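PDB 5G0A: transaminase from Bacillus megaterium, which probably catalyses the pyridoxal-5'-phosphate-dependent transfer of amino groups between amines or amino acids and keto compounds, with selectivity for S-amines. Local coordinates for residues B[192-195]-B[196-199]; B[238-242]-B[243-247]. All coordinates share one frame; numbering follows the deposited sequence.

Contact 1. Residues B[192-195]-B[196-199]; sequences APSP and NMFQ
Pro193 meets two side chains from beyond the bend in the chain, and it uses the same carbon for both: its CB lies 3.6 Å from SD of Met197 and 4.0 Å from CE2 of Phe198. The proline ring and the phenyl ring cross at a slant, and CG of Pro193 adds a slightly longer approach to the same aromatic carbon. Met197 can serve Pro193 because its CG is anti to the backbone N (chi1 -158°) and the chain beyond runs extended, which carries the sulfur back past Ser194. On the way, CB of Met197 passes 3.5 Å from OG of Ser194. That same CB sits 4.2 Å above the Phe198 ring plane, over its centre, so this one methylene lies between the serine hydroxyl and a face of the phenyl ring. The bend is a type I beta turn from Ser194 to Met197, closed by Met197 N donating to Ser194 O at 3.2 Å with an N-H...O angle of 151°; the donor stands well above the carbonyl plane. Beyond the turn, Gln199 NE2 reaches back to Asn196 O over 3.1 Å, in the carbonyl plane and on a lone pair; Asn196 O lies within 3° of the amide plane, which helps to set the turn of the glutamine amide. Outside the turn, Phe198 also packs on Leu214 of helix 214-226, and its ring meets that of Phe198 of the second subunit, whose Tyr218 touches both Pro193 and Met197. The segment is thus a beta-turn loop leaving strand 189-192, an outer strand of the seven-stranded sheet of the class-III aminotransferase fold, at the subunit interface.

Contact 2. Residues B[238-242]-B[243-247]; sequences VSQGA and GSAMP
The carboxamide of Gln240 points its OE1 at the methyl of Ala245, 3.5 Å from CB, while two bonds from the loop after strand 140-144, NE2 to Asp147 OD1 and to the backbone oxygen of Glu145, hold the amide. Ala245 N comes to Gln240 O in the carbonyl plane, on a lone pair, at 3.1 Å and with an N-H...O angle of 156°. Against Ala245 O, by contrast, the hydroxyl of Ser239 donates from above the plane, OG standing 3.0 Å away, and Gln240 N adds a weak bond to the same oxygen. Gln240 and Ala245 therefore form a hydrogen-bonded antiparallel pair, a single bridge closing a small hairpin whose type I turn runs from Gly241 to Ser244, with Ser244 N bonded to Gly241 O at 3.0 Å. This hairpin follows strand 231-236 beside the cofactor: Gly241 N is bonded to Glu237, a residue of the pyridoxal-5'-phosphate pocket. Arg442 adds a second donor to Gly241 O, and Arg406 binds Gly243 O and Ser244 O. Ser239 OG, anti to the backbone N (chi1 176°), also has a weak bond with Arg442 NH2 and lies alongside Met246, whose side chain, bent at chi2 and chi3, brings SD to 3.2 Å from the hydroxyl and 3.7 Å from Ser239 CB. An alanine in place of Ser239 would probably cost Ala245 O its hydroxyl donor, the weak bond from Gln240 N remaining, and Arg442 NH2 and Met246 SD their polar neighbour. Met246 also packs on Tyr384 and Ile389, of strands 378-384 and 387-392.

How the contacts relate
Contact 1 precedes contact 2 along the chain, and their centres are 12 Å apart. Each is a loop at the end of a strand of the same seven-stranded sheet: 192-199 follows strand 189-192 at the margin, 238-247 follows strand 231-236, and strand 140-144 runs parallel between them. The two loops touch directly, with Pro195 CB 3.8 Å from Pro247 CB. Glu145, just after strand 140-144, is also shared: Met197 packs on it and Gln240 bonds to its backbone oxygen. Contact 2 lies inward, next to the cofactor pocket, whereas contact 1 faces the second subunit, so this row of loops links pocket surroundings to the interface with the second subunit.

Contact 1. Residues B[192-195]-B[196-199]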
ATOM      1  N   ALA B 192       3.599 -17.552   1.664  1.00 25.32           N
ATOM      2  CA  ALA B 192       4.518 -18.677   1.931  1.00 25.42           C
ATOM      3  C   ALA B 192       4.194 -19.853   1.051  1.00 27.54           C
ATOM      4  O   ALA B 192       3.141 -19.880   0.397  1.00 26.41           O
ATOM      5  CB  ALA B 192       4.435 -19.078   3.407  1.00 25.25           C
ATOM      6  N   PRO B 193       5.099 -20.850   1.009  1.00 27.98           N
ATOM      7  CA  PRO B 193       4.813 -21.986   0.119  1.00 28.62           C
ATOM      8  C   PRO B 193       3.606 -22.811   0.563  1.00 28.02           C
ATOM      9  O   PRO B 193       3.289 -22.884   1.747  1.00 28.13           O
ATOM     10  CB  PRO B 193       6.091 -22.839   0.168  1.00 30.35           C
ATOM     11  CG  PRO B 193       6.993 -22.218   1.186  1.00 29.88           C
ATOM     12  CD  PRO B 193       6.476 -20.861   1.546  1.00 29.68           C
ATOM     13  N   SER B 194       2.922 -23.411  -0.393  1.00 29.17           N
ATOM     14  CA  SER B 194       1.884 -24.361  -0.045  1.00 32.48           C
ATOM     15  C   SER B 194       2.539 -25.577   0.646  1.00 32.73           C
ATOM     16  O   SER B 194       3.725 -25.871   0.408  1.00 32.40           O
ATOM     17  CB  SER B 194       1.129 -24.784  -1.303  1.00 35.75           C
ATOM     18  OG  SER B 194       1.956 -25.520  -2.165  1.00 41.04           O
ATOM     19  N   PRO B 195       1.777 -26.289   1.489  1.00 34.51           N
ATOM     20  CA  PRO B 195       2.320 -27.492   2.126  1.00 35.83           C
ATOM     21  C   PRO B 195       2.800 -28.566   1.149  1.00 38.39           C
ATOM     22  O   PRO B 195       3.623 -29.399   1.523  1.00 43.17           O
ATOM     23  CB  PRO B 195       1.121 -28.037   2.912  1.00 36.52           C
ATOM     24  CG  PRO B 195       0.287 -26.847   3.187  1.00 36.14           C
ATOM     25  CD  PRO B 195       0.400 -26.002   1.949  1.00 33.65           C
ATOM     26  N   ASN B 196       2.284 -28.555  -0.076  1.00 40.89           N
ATOM     27  CA  ASN B 196       2.579 -29.595  -1.066  1.00 43.92           C
ATOM     28  C   ASN B 196       3.621 -29.190  -2.108  1.00 46.24           C
ATOM     29  O   ASN B 196       3.806 -29.887  -3.107  1.00 43.75           O
ATOM     30  CB  ASN B 196       1.295 -30.024  -1.788  1.00 44.83           C
ATOM     31  CG  ASN B 196       0.474 -31.033  -0.996  1.00 50.36           C
ATOM     32  OD1 ASN B 196       0.892 -31.515   0.063  1.00 51.36           O
ATOM     33  ND2 ASN B 196      -0.700 -31.368  -1.518  1.00 48.38           N
ATOM     34  N   MET B 197       4.288 -28.064  -1.876  1.00 45.37           N
ATOM     35  CA  MET B 197       5.089 -27.416  -2.918  1.00 50.98           C
ATOM     36  C   MET B 197       6.375 -28.157  -3.288  1.00 50.66           C
ATOM     37  O   MET B 197       6.757 -28.183  -4.462  1.00 53.38           O
ATOM     38  CB  MET B 197       5.406 -25.969  -2.521  1.00 52.67           C
ATOM     39  CG  MET B 197       5.748 -25.066  -3.694  1.00 60.07           C
ATOM     40  SD  MET B 197       5.423 -23.327  -3.349  1.00 68.22           S
ATOM     41  CE  MET B 197       5.878 -22.593  -4.923  1.00 68.80           C
ATOM     42  N   PHE B 198       7.040 -28.744  -2.294  1.00 47.52           N
ATOM     43  CA  PHE B 198       8.302 -29.452  -2.527  1.00 47.25           C
ATOM     44  C   PHE B 198       8.161 -30.970  -2.394  1.00 49.33           C
ATOM     45  O   PHE B 198       8.287 -31.514  -1.296  1.00 49.38           O
ATOM     46  CB  PHE B 198       9.374 -28.937  -1.571  1.00 46.55           C
ATOM     47  CG  PHE B 198       9.501 -27.438  -1.572  1.00 47.76           C
ATOM     48  CD1 PHE B 198      10.032 -26.774  -2.676  1.00 50.31           C
ATOM     49  CD2 PHE B 198       9.055 -26.689  -0.485  1.00 44.71           C
ATOM     50  CE1 PHE B 198      10.136 -25.390  -2.683  1.00 50.06           C
ATOM     51  CE2 PHE B 198       9.158 -25.306  -0.484  1.00 46.95           C
ATOM     52  CZ  PHE B 198       9.703 -24.657  -1.581  1.00 48.82           C
ATOM     53  N   GLN B 199       7.922 -31.632  -3.524  1.00 48.75           N
ATOM     54  CA  GLN B 199       7.703 -33.080  -3.566  1.00 52.27           C
ATOM     55  C   GLN B 199       8.819 -33.789  -4.322  1.00 52.68           C
ATOM     56  O   GLN B 199       9.503 -33.181  -5.144  1.00 52.21           O
ATOM     57  CB  GLN B 199       6.372 -33.403  -4.251  1.00 54.88           C
ATOM     58  CG  GLN B 199       5.139 -32.847  -3.556  1.00 62.51           C
ATOM     59  CD  GLN B 199       3.843 -33.436  -4.087  1.00 65.63           C
ATOM     60  OE1 GLN B 199       3.787 -34.605  -4.477  1.00 66.93           O
ATOM     61  NE2 GLN B 199       2.789 -32.629  -4.093  1.00 64.39           N
TER

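Contact 2. Residues B[238-242]-B[243-247]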
ATOM      1  N   VAL B 238      -6.351 -26.407   7.063  1.00 27.53           N
ATOM      2  CA  VAL B 238      -5.653 -27.700   7.249  1.00 30.59           C
ATOM      3  C   VAL B 238      -5.768 -28.542   5.990  1.00 31.93           C
ATOM      4  O   VAL B 238      -4.902 -29.365   5.694  1.00 35.08           O
ATOM      5  CB  VAL B 238      -6.119 -28.514   8.469  1.00 29.34           C
ATOM      6  CG1 VAL B 238      -5.903 -27.748   9.764  1.00 32.00           C
ATOM      7  CG2 VAL B 238      -7.554 -29.024   8.299  1.00 30.07           C
ATOM      8  N   SER B 239      -6.858 -28.359   5.268  1.00 32.29           N
ATOM      9  CA  SER B 239      -7.001 -28.940   3.959  1.00 35.11           C
ATOM     10  C   SER B 239      -7.459 -27.791   3.098  1.00 38.09           C
ATOM     11  O   SER B 239      -8.507 -27.192   3.376  1.00 39.75           O
ATOM     12  CB  SER B 239      -8.053 -30.054   3.989  1.00 37.98           C
ATOM     13  OG  SER B 239      -8.275 -30.585   2.700  1.00 39.68           O
ATOM     14  N   GLN B 240      -6.671 -27.448   2.080  1.00 36.84           N
ATOM     15  CA  GLN B 240      -7.049 -26.342   1.196  1.00 36.49           C
ATOM     16  C   GLN B 240      -8.335 -26.738   0.491  1.00 39.89           C
ATOM     17  O   GLN B 240      -8.371 -27.753  -0.210  1.00 40.69           O
ATOM     18  CB  GLN B 240      -5.910 -25.988   0.228  1.00 35.28           C
ATOM     19  CG  GLN B 240      -4.790 -25.214   0.929  1.00 34.77           C
ATOM     20  CD  GLN B 240      -3.543 -25.046   0.079  1.00 35.54           C
ATOM     21  OE1 GLN B 240      -3.089 -25.990  -0.590  1.00 35.82           O
ATOM     22  NE2 GLN B 240      -2.958 -23.846   0.120  1.00 32.02           N
ATOM     23  N   GLY B 241      -9.392 -25.954   0.729  1.00 39.25           N
ATOM     24  CA  GLY B 241     -10.750 -26.288   0.292  1.00 39.45           C
ATOM     25  C   GLY B 241     -10.912 -26.067  -1.191  1.00 39.85           C
ATOM     26  O   GLY B 241     -10.819 -27.010  -1.981  1.00 43.32           O
ATOM     27  N   ALA B 242     -11.135 -24.817  -1.583  1.00 36.67           N
ATOM     28  CA  ALA B 242     -11.155 -24.461  -3.002  1.00 38.36           C
ATOM     29  C   ALA B 242      -9.837 -24.854  -3.678  1.00 40.76           C
ATOM     30  O   ALA B 242      -9.827 -25.334  -4.826  1.00 41.37           O
ATOM     31  CB  ALA B 242     -11.429 -22.970  -3.177  1.00 35.99           C
ATOM     32  N   GLY B 243      -8.728 -24.679  -2.956  1.00 39.42           N
ATOM     33  CA  GLY B 243      -7.390 -25.020  -3.482  1.00 40.27           C
ATOM     34  C   GLY B 243      -7.158 -26.517  -3.636  1.00 41.56           C
ATOM     35  O   GLY B 243      -6.207 -26.944  -4.313  1.00 37.43           O
ATOM     36  N   SER B 244      -8.007 -27.310  -2.975  1.00 41.21           N
ATOM     37  CA  SER B 244      -8.118 -28.767  -3.221  1.00 39.98           C
ATOM     38  C   SER B 244      -6.832 -29.546  -2.964  1.00 41.47           C
ATOM     39  O   SER B 244      -6.263 -30.143  -3.886  1.00 39.53           O
ATOM     40  CB  SER B 244      -8.618 -29.044  -4.648  1.00 38.61           C
ATOM     41  OG  SER B 244      -9.862 -28.417  -4.877  1.00 39.58           O
ATOM     42  N   ALA B 245      -6.385 -29.538  -1.709  1.00 40.78           N
ATOM     43  CA  ALA B 245      -5.114 -30.155  -1.335  1.00 41.16           C
ATOM     44  C   ALA B 245      -5.119 -30.617   0.114  1.00 44.04           C
ATOM     45  O   ALA B 245      -5.827 -30.062   0.959  1.00 45.78           O
ATOM     46  CB  ALA B 245      -3.956 -29.202  -1.598  1.00 42.61           C
ATOM     47  N   MET B 246      -4.339 -31.660   0.380  1.00 42.52           N
ATOM     48  CA  MET B 246      -4.208 -32.241   1.705  1.00 42.92           C
ATOM     49  C   MET B 246      -2.733 -32.170   2.081  1.00 42.61           C
ATOM     50  O   MET B 246      -1.878 -32.539   1.276  1.00 43.72           O
ATOM     51  CB  MET B 246      -4.652 -33.707   1.693  1.00 45.40           C
ATOM     52  CG  MET B 246      -6.157 -33.917   1.660  1.00 46.61           C
ATOM     53  SD  MET B 246      -6.924 -33.471   3.228  1.00 50.54           S
ATOM     54  CE  MET B 246      -6.336 -34.771   4.325  1.00 43.76           C
ATOM     55  N   PRO B 247      -2.425 -31.695   3.294  1.00 42.17           N
ATOM     56  CA  PRO B 247      -1.016 -31.548   3.639  1.00 41.57           C
ATOM     57  C   PRO B 247      -0.401 -32.865   4.123  1.00 44.87           C
ATOM     58  O   PRO B 247      -1.133 -33.769   4.530  1.00 41.34           O
ATOM     59  CB  PRO B 247      -1.058 -30.546   4.789  1.00 41.96           C
ATOM     60  CG  PRO B 247      -2.360 -30.814   5.470  1.00 42.78           C
ATOM     61  CD  PRO B 247      -3.309 -31.348   4.424  1.00 42.80           C
TER